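Local atomic coordinates of uncharacterized protein (Klebsiella pneumoniae, PDB entry 2A2L), a protein that is of unknown function but belongs to the family of HbpS-like haem-degrading proteins, and assembles as eight copies. Residues I31-V36 with Q131-C136; Q8-T13 with Q115-V120. All blocks are in the same frame, centred on the assembly; numbering follows the deposited sequence.

In the fold
Both contacts flank the same pair of consecutive elements, strand 116-123 and helix 127-143, and their centres lie about 22 Å apart on opposite sides of the chain's centre, each about 12 Å from it. Interaction 1 (I31-V36 with Q131-C136) sets the loop between helix 14-30 and strand 36-41 against helix 127-143 without help from another chain. Interaction 2 (Q8-T13 with Q115-V120) joins strand 6-12 to strand 116-123, and strand 6-12 also pairs with a strand of a second subunit. They meet where CG2 of V120 packs on A134 O at 3.8 Å. Along the sequence their segments alternate. The loop and strand at either end of helix 14-30 both face this C-terminal pair.

Interaction 1: residues I31-V36 with Q131-C136; sequences INVAVV and QLLAQC
L133 carries this contact, reaching from helix 127-143 with each of its two methyls on a different part of the loop. L133 CD1 meets V35 tip to tip, lying 3.8 Å from V35 CG1 and a little farther from V35 CG2, so it rests against both branches of the valine. L133 CD2 meets the end of I31 in the same manner, 4.0 Å from I31 CD1. V33 adds a looser touch through CG1, 4.3 Å from L133 CD1, and CD2 of L132 lies 4.2 Å from I31 CD1 at the exposed margin. L133 takes chi1 -65°, with CG anti to the carbonyl carbon, and an extended chi2 of 177° that carries the fork outward. In I31, CG1 stands in the crowded position between N and carbonyl carbon (chi1 51°), which carries CD1 toward L133 CD2. The loop owes its turn to a Schellman motif ending helix 14-30: N32, with positive phi, is the C-prime residue, V33 N bonds to A28 O and N32 N to T29 O. K27 and A28 of that helix also touch L133, while V35 pairs by backbone with M52. No hydrogen bond links the two segments. Their association is therefore purely apolar, a branched leucine tip spanning residues of the helix-to-strand connection, buried at V35 and opening toward solvent at L132.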
ATOM      1  N   ILE A  31      -6.232 -14.334  34.788  1.00 30.40           N
ATOM      2  CA  ILE A  31      -6.940 -13.050  34.775  1.00 30.15           C
ATOM      3  C   ILE A  31      -8.023 -12.986  33.689  1.00 29.95           C
ATOM      4  O   ILE A  31      -8.520 -11.897  33.351  1.00 29.89           O
ATOM      5  CB  ILE A  31      -5.995 -11.822  34.712  1.00 30.16           C
ATOM      6  CG1 ILE A  31      -4.978 -11.956  33.579  1.00 30.22           C
ATOM      7  CG2 ILE A  31      -5.335 -11.598  36.042  1.00 30.14           C
ATOM      8  CD1 ILE A  31      -4.613 -10.631  32.917  1.00 36.58           C
ATOM      9  N   ASN A  32      -8.357 -14.173  33.163  1.00 29.64           N
ATOM     10  CA  ASN A  32      -9.549 -14.434  32.357  1.00 29.32           C
ATOM     11  C   ASN A  32      -9.586 -13.630  31.084  1.00 29.08           C
ATOM     12  O   ASN A  32     -10.602 -13.004  30.776  1.00 29.04           O
ATOM     13  CB  ASN A  32     -10.828 -14.184  33.149  1.00 29.35           C
ATOM     14  CG  ASN A  32     -11.265 -15.393  33.947  1.00 29.56           C
ATOM     15  OD1 ASN A  32     -11.679 -15.259  35.099  1.00 45.07           O
ATOM     16  ND2 ASN A  32     -11.193 -16.581  33.338  1.00 41.37           N
ATOM     17  N   VAL A  33      -8.474 -13.643  30.351  1.00 28.72           N
ATOM     18  CA  VAL A  33      -8.368 -12.874  29.125  1.00 28.35           C
ATOM     19  C   VAL A  33      -7.639 -13.668  28.022  1.00 28.07           C
ATOM     20  O   VAL A  33      -6.751 -14.457  28.300  1.00 28.06           O
ATOM     21  CB  VAL A  33      -7.789 -11.420  29.398  1.00 28.37           C
ATOM     22  CG1 VAL A  33      -6.277 -11.424  29.627  1.00 28.37           C
ATOM     23  CG2 VAL A  33      -8.161 -10.444  28.266  1.00 28.46           C
ATOM     24  N   ALA A  34      -8.031 -13.459  26.771  1.00 27.68           N
ATOM     25  CA  ALA A  34      -7.361 -14.066  25.625  1.00 27.26           C
ATOM     26  C   ALA A  34      -6.579 -13.029  24.826  1.00 27.00           C
ATOM     27  O   ALA A  34      -7.148 -12.065  24.310  1.00 26.96           O
ATOM     28  CB  ALA A  34      -8.365 -14.739  24.742  1.00 27.28           C
ATOM     29  N   VAL A  35      -5.270 -13.236  24.714  1.00 26.61           N
ATOM     30  CA  VAL A  35      -4.415 -12.271  24.032  1.00 26.18           C
ATOM     31  C   VAL A  35      -3.611 -12.839  22.867  1.00 25.95           C
ATOM     32  O   VAL A  35      -3.359 -14.035  22.811  1.00 25.86           O
ATOM     33  CB  VAL A  35      -3.490 -11.530  25.012  1.00 26.20           C
ATOM     34  CG1 VAL A  35      -4.306 -10.806  26.086  1.00 26.07           C
ATOM     35  CG2 VAL A  35      -2.480 -12.463  25.616  1.00 26.10           C
ATOM     36  N   VAL A  36      -3.191 -11.963  21.947  1.00 25.61           N
ATOM     37  CA  VAL A  36      -1.999 -12.220  21.118  1.00 25.25           C
ATOM     38  C   VAL A  36      -0.664 -11.846  21.803  1.00 25.05           C
ATOM     39  O   VAL A  36      -0.568 -10.807  22.442  1.00 25.01           O
ATOM     40  CB  VAL A  36      -2.137 -11.561  19.748  1.00 25.27           C
ATOM     41  CG1 VAL A  36      -1.130 -12.140  18.724  1.00 25.08           C
ATOM     42  CG2 VAL A  36      -3.563 -11.743  19.254  1.00 25.32           C
ATOM     43  N   GLN A 131      -0.001  -4.679  29.232  1.00 29.67           N
ATOM     44  CA  GLN A 131       1.263  -4.231  29.757  1.00 29.91           C
ATOM     45  C   GLN A 131       1.720  -5.105  30.946  1.00 30.06           C
ATOM     46  O   GLN A 131       2.917  -5.303  31.149  1.00 30.08           O
ATOM     47  CB  GLN A 131       1.135  -2.765  30.151  1.00 29.83           C
ATOM     48  CG  GLN A 131       2.444  -2.048  30.201  1.00 29.96           C
ATOM     49  CD  GLN A 131       2.358  -0.753  30.972  1.00 41.03           C
ATOM     50  OE1 GLN A 131       1.367  -0.004  30.865  1.00 28.36           O
ATOM     51  NE2 GLN A 131       3.405  -0.468  31.757  1.00 32.28           N
ATOM     52  N   LEU A 132       0.747  -5.618  31.700  1.00 30.30           N
ATOM     53  CA  LEU A 132       0.960  -6.488  32.866  1.00 30.53           C
ATOM     54  C   LEU A 132       1.455  -7.854  32.389  1.00 30.69           C
ATOM     55  O   LEU A 132       2.216  -8.531  33.081  1.00 30.66           O
ATOM     56  CB  LEU A 132      -0.358  -6.652  33.653  1.00 30.49           C
ATOM     57  CG  LEU A 132      -0.447  -7.671  34.817  1.00 30.45           C
ATOM     58  CD1 LEU A 132      -1.356  -7.163  35.958  1.00 25.81           C
ATOM     59  CD2 LEU A 132      -0.969  -9.037  34.383  1.00 33.45           C
ATOM     60  N   LEU A 133       0.994  -8.248  31.203  1.00 30.96           N
ATOM     61  CA  LEU A 133       1.323  -9.538  30.630  1.00 31.24           C
ATOM     62  C   LEU A 133       2.627  -9.416  29.872  1.00 31.47           C
ATOM     63  O   LEU A 133       3.325 -10.406  29.651  1.00 31.54           O
ATOM     64  CB  LEU A 133       0.215 -10.002  29.687  1.00 31.21           C
ATOM     65  CG  LEU A 133      -1.150 -10.283  30.297  1.00 31.14           C
ATOM     66  CD1 LEU A 133      -2.106 -10.643  29.228  1.00 15.26           C
ATOM     67  CD2 LEU A 133      -1.070 -11.389  31.325  1.00 27.62           C
ATOM     68  N   ALA A 134       2.948  -8.186  29.480  1.00 31.78           N
ATOM     69  CA  ALA A 134       4.184  -7.891  28.801  1.00 32.08           C
ATOM     70  C   ALA A 134       5.344  -7.896  29.787  1.00 32.31           C
ATOM     71  O   ALA A 134       6.392  -8.461  29.484  1.00 32.32           O
ATOM     72  CB  ALA A 134       4.081  -6.566  28.068  1.00 32.05           C
ATOM     73  N   GLN A 135       5.148  -7.291  30.963  1.00 32.64           N
ATOM     74  CA  GLN A 135       6.129  -7.361  32.063  1.00 33.05           C
ATOM     75  C   GLN A 135       6.292  -8.788  32.586  1.00 33.27           C
ATOM     76  O   GLN A 135       7.386  -9.227  32.870  1.00 33.30           O
ATOM     77  CB  GLN A 135       5.741  -6.422  33.212  1.00 32.95           C
ATOM     78  CG  GLN A 135       6.870  -6.127  34.223  1.00 33.11           C
ATOM     79  CD  GLN A 135       8.139  -5.500  33.599  1.00 43.32           C
ATOM     80  OE1 GLN A 135       9.262  -5.997  33.789  1.00 26.13           O
ATOM     81  NE2 GLN A 135       7.959  -4.399  32.869  1.00 43.81           N
ATOM     82  N   CYS A 136       5.173  -9.489  32.689  1.00 33.72           N
ATOM     83  CA  CYS A 136       5.097 -10.899  32.987  1.00 34.00           C
ATOM     84  C   CYS A 136       6.012 -11.745  32.104  1.00 34.19           C
ATOM     85  O   CYS A 136       6.683 -12.628  32.599  1.00 34.18           O
ATOM     86  CB  CYS A 136       3.637 -11.312  32.821  1.00 34.00           C
ATOM     87  SG  CYS A 136       3.244 -13.074  32.716  1.00 34.21           S
TER

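Interaction 2: residues Q8-T13 with Q115-V120; sequences QVQTIT and QVIGAV
I12 and I117 cross at about a right angle, the CD1 end of I117 lying against the backbone side of I12 at 3.7 Å from I12 CB. I117 has CG1 in the crowded position between N and carbonyl carbon and CG2 beside the backbone N. This turns its branches along the other strand: CD1 goes to I12, while I117 CG2 touches Q10, 3.6 Å from Q10 CB. G118 has no side chain, and I12 CG2 packs over the main chain there, 4.1 Å from G118 CA. Q115 crosses V9 at about a right angle too. Its CG is anti to the backbone N (chi1 -157°) and the chain runs extended, bringing its amide alongside the backbone of strand 6-12 at V9 and Q10. There Q115 OE1 takes Q10 N at 2.8 Å, in the carbonyl plane on a lone pair, with a nearly straight N-H (163°). The side chain thus does the work of a backbone carbonyl. Two residues further along both segments, I12 N donates to I117 O, also at 2.8 Å, but from above the carbonyl plane. The short segments run parallel in sense, 23° apart, unlike the antiparallel neighbours of strand 116-123. F141 of helix 127-143 packs on both isoleucines, and T11 OG1 bonds to R42 N. Residues Q8 to T11 pair antiparallel with a strand of the second subunit, where Q10 OE1 bonds to S6 OG of that chain. Strand 6-12 is accordingly held by polar bonds along two sides, one main-chain and one side-chain acceptor tying it to its own chain while the sheet continues across the interface.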
ATOM      1  N   GLN A   8      29.582  -5.940  18.277  1.00 35.38           N
ATOM      2  CA  GLN A   8      28.980  -7.152  18.831  1.00 35.28           C
ATOM      3  C   GLN A   8      27.698  -6.819  19.580  1.00 35.16           C
ATOM      4  O   GLN A   8      27.691  -5.941  20.441  1.00 35.21           O
ATOM      5  CB  GLN A   8      29.943  -7.831  19.795  1.00 35.26           C
ATOM      6  CG  GLN A   8      30.875  -8.805  19.134  1.00 35.33           C
ATOM      7  CD  GLN A   8      32.298  -8.706  19.668  1.00 49.93           C
ATOM      8  OE1 GLN A   8      32.545  -8.086  20.710  1.00 54.69           O
ATOM      9  NE2 GLN A   8      33.242  -9.325  18.959  1.00 42.52           N
ATOM     10  N   VAL A   9      26.616  -7.512  19.237  1.00 35.00           N
ATOM     11  CA  VAL A   9      25.309  -7.302  19.873  1.00 34.83           C
ATOM     12  C   VAL A   9      24.607  -8.616  20.177  1.00 34.71           C
ATOM     13  O   VAL A   9      24.791  -9.625  19.482  1.00 34.69           O
ATOM     14  CB  VAL A   9      24.350  -6.422  19.035  1.00 34.82           C
ATOM     15  CG1 VAL A   9      24.741  -4.972  19.135  1.00 34.90           C
ATOM     16  CG2 VAL A   9      24.294  -6.886  17.580  1.00 34.84           C
ATOM     17  N   GLN A  10      23.798  -8.573  21.224  1.00 34.51           N
ATOM     18  CA  GLN A  10      22.975  -9.684  21.638  1.00 34.34           C
ATOM     19  C   GLN A  10      21.547  -9.604  21.078  1.00 34.19           C
ATOM     20  O   GLN A  10      20.914  -8.556  21.106  1.00 34.11           O
ATOM     21  CB  GLN A  10      22.951  -9.742  23.155  1.00 34.34           C
ATOM     22  CG  GLN A  10      22.891 -11.146  23.693  1.00 34.46           C
ATOM     23  CD  GLN A  10      24.252 -11.759  23.942  1.00 55.92           C
ATOM     24  OE1 GLN A  10      24.369 -12.977  24.134  1.00 52.22           O
ATOM     25  NE2 GLN A  10      25.293 -10.920  23.944  1.00 57.73           N
ATOM     26  N   THR A  11      21.075 -10.731  20.553  1.00 34.00           N
ATOM     27  CA  THR A  11      19.709 -10.894  20.093  1.00 33.82           C
ATOM     28  C   THR A  11      18.977 -11.938  20.965  1.00 33.68           C
ATOM     29  O   THR A  11      19.576 -12.915  21.413  1.00 33.68           O
ATOM     30  CB  THR A  11      19.670 -11.235  18.561  1.00 33.85           C
ATOM     31  OG1 THR A  11      18.334 -11.077  18.038  1.00 33.90           O
ATOM     32  CG2 THR A  11      20.189 -12.645  18.263  1.00 33.87           C
ATOM     33  N   ILE A  12      17.698 -11.719  21.231  1.00 33.46           N
ATOM     34  CA  ILE A  12      16.880 -12.753  21.878  1.00 33.23           C
ATOM     35  C   ILE A  12      16.612 -13.914  20.895  1.00 33.11           C
ATOM     36  O   ILE A  12      16.716 -13.749  19.670  1.00 33.08           O
ATOM     37  CB  ILE A  12      15.565 -12.168  22.539  1.00 33.23           C
ATOM     38  CG1 ILE A  12      14.922 -13.173  23.513  1.00 33.31           C
ATOM     39  CG2 ILE A  12      14.567 -11.674  21.497  1.00 33.12           C
ATOM     40  CD1 ILE A  12      13.933 -12.575  24.536  1.00 33.10           C
ATOM     41  N   THR A  13      16.296 -15.081  21.448  1.00 32.89           N
ATOM     42  CA  THR A  13      16.173 -16.312  20.693  1.00 32.72           C
ATOM     43  C   THR A  13      14.721 -16.796  20.656  1.00 32.67           C
ATOM     44  O   THR A  13      13.868 -16.331  21.415  1.00 32.63           O
ATOM     45  CB  THR A  13      17.036 -17.438  21.321  1.00 32.80           C
ATOM     46  OG1 THR A  13      16.654 -17.624  22.695  1.00 32.64           O
ATOM     47  CG2 THR A  13      18.540 -17.102  21.220  1.00 32.64           C
ATOM     48  N   GLN A 115      21.339  -3.394  27.292  1.00 27.86           N
ATOM     49  CA  GLN A 115      21.252  -3.544  25.852  1.00 27.78           C
ATOM     50  C   GLN A 115      19.885  -4.093  25.506  1.00 27.71           C
ATOM     51  O   GLN A 115      19.339  -4.933  26.235  1.00 27.70           O
ATOM     52  CB  GLN A 115      22.304  -4.537  25.383  1.00 27.84           C
ATOM     53  CG  GLN A 115      22.712  -4.414  23.923  1.00 27.85           C
ATOM     54  CD  GLN A 115      23.433  -5.657  23.457  1.00 33.68           C
ATOM     55  OE1 GLN A 115      23.497  -5.939  22.267  1.00 15.54           O
ATOM     56  NE2 GLN A 115      23.967  -6.421  24.405  1.00 40.39           N
ATOM     57  N   VAL A 116      19.341  -3.630  24.385  1.00 27.59           N
ATOM     58  CA  VAL A 116      18.011  -4.039  23.938  1.00 27.44           C
ATOM     59  C   VAL A 116      18.149  -5.178  22.930  1.00 27.38           C
ATOM     60  O   VAL A 116      18.639  -4.997  21.819  1.00 27.38           O
ATOM     61  CB  VAL A 116      17.238  -2.825  23.361  1.00 27.47           C
ATOM     62  CG1 VAL A 116      16.060  -3.243  22.479  1.00 27.38           C
ATOM     63  CG2 VAL A 116      16.779  -1.924  24.480  1.00 27.35           C
ATOM     64  N   ILE A 117      17.736  -6.366  23.328  1.00 27.29           N
ATOM     65  CA  ILE A 117      18.045  -7.552  22.542  1.00 27.21           C
ATOM     66  C   ILE A 117      16.871  -7.985  21.652  1.00 27.17           C
ATOM     67  O   ILE A 117      16.925  -9.021  20.967  1.00 27.17           O
ATOM     68  CB  ILE A 117      18.535  -8.720  23.442  1.00 27.22           C
ATOM     69  CG1 ILE A 117      17.440  -9.169  24.411  1.00 27.13           C
ATOM     70  CG2 ILE A 117      19.784  -8.315  24.215  1.00 27.17           C
ATOM     71  CD1 ILE A 117      17.720 -10.502  25.036  1.00 23.19           C
ATOM     72  N   GLY A 118      15.820  -7.172  21.661  1.00 27.09           N
ATOM     73  CA  GLY A 118      14.533  -7.568  21.123  1.00 27.01           C
ATOM     74  C   GLY A 118      13.432  -6.835  21.848  1.00 26.97           C
ATOM     75  O   GLY A 118      13.706  -5.898  22.602  1.00 26.95           O
ATOM     76  N   ALA A 119      12.190  -7.258  21.615  1.00 26.93           N
ATOM     77  CA  ALA A 119      11.044  -6.746  22.354  1.00 26.89           C
ATOM     78  C   ALA A 119       9.850  -7.680  22.309  1.00 26.88           C
ATOM     79  O   ALA A 119       9.790  -8.592  21.480  1.00 26.90           O
ATOM     80  CB  ALA A 119      10.642  -5.410  21.817  1.00 26.91           C
ATOM     81  N   VAL A 120       8.899  -7.439  23.210  1.00 26.83           N
ATOM     82  CA  VAL A 120       7.658  -8.199  23.266  1.00 26.77           C
ATOM     83  C   VAL A 120       6.473  -7.261  23.054  1.00 26.78           C
ATOM     84  O   VAL A 120       6.600  -6.048  23.168  1.00 26.70           O
ATOM     85  CB  VAL A 120       7.503  -8.997  24.624  1.00 26.85           C
ATOM     86  CG1 VAL A 120       8.722  -9.894  24.899  1.00 26.69           C
ATOM     87  CG2 VAL A 120       7.276  -8.042  25.818  1.00 26.76           C
TER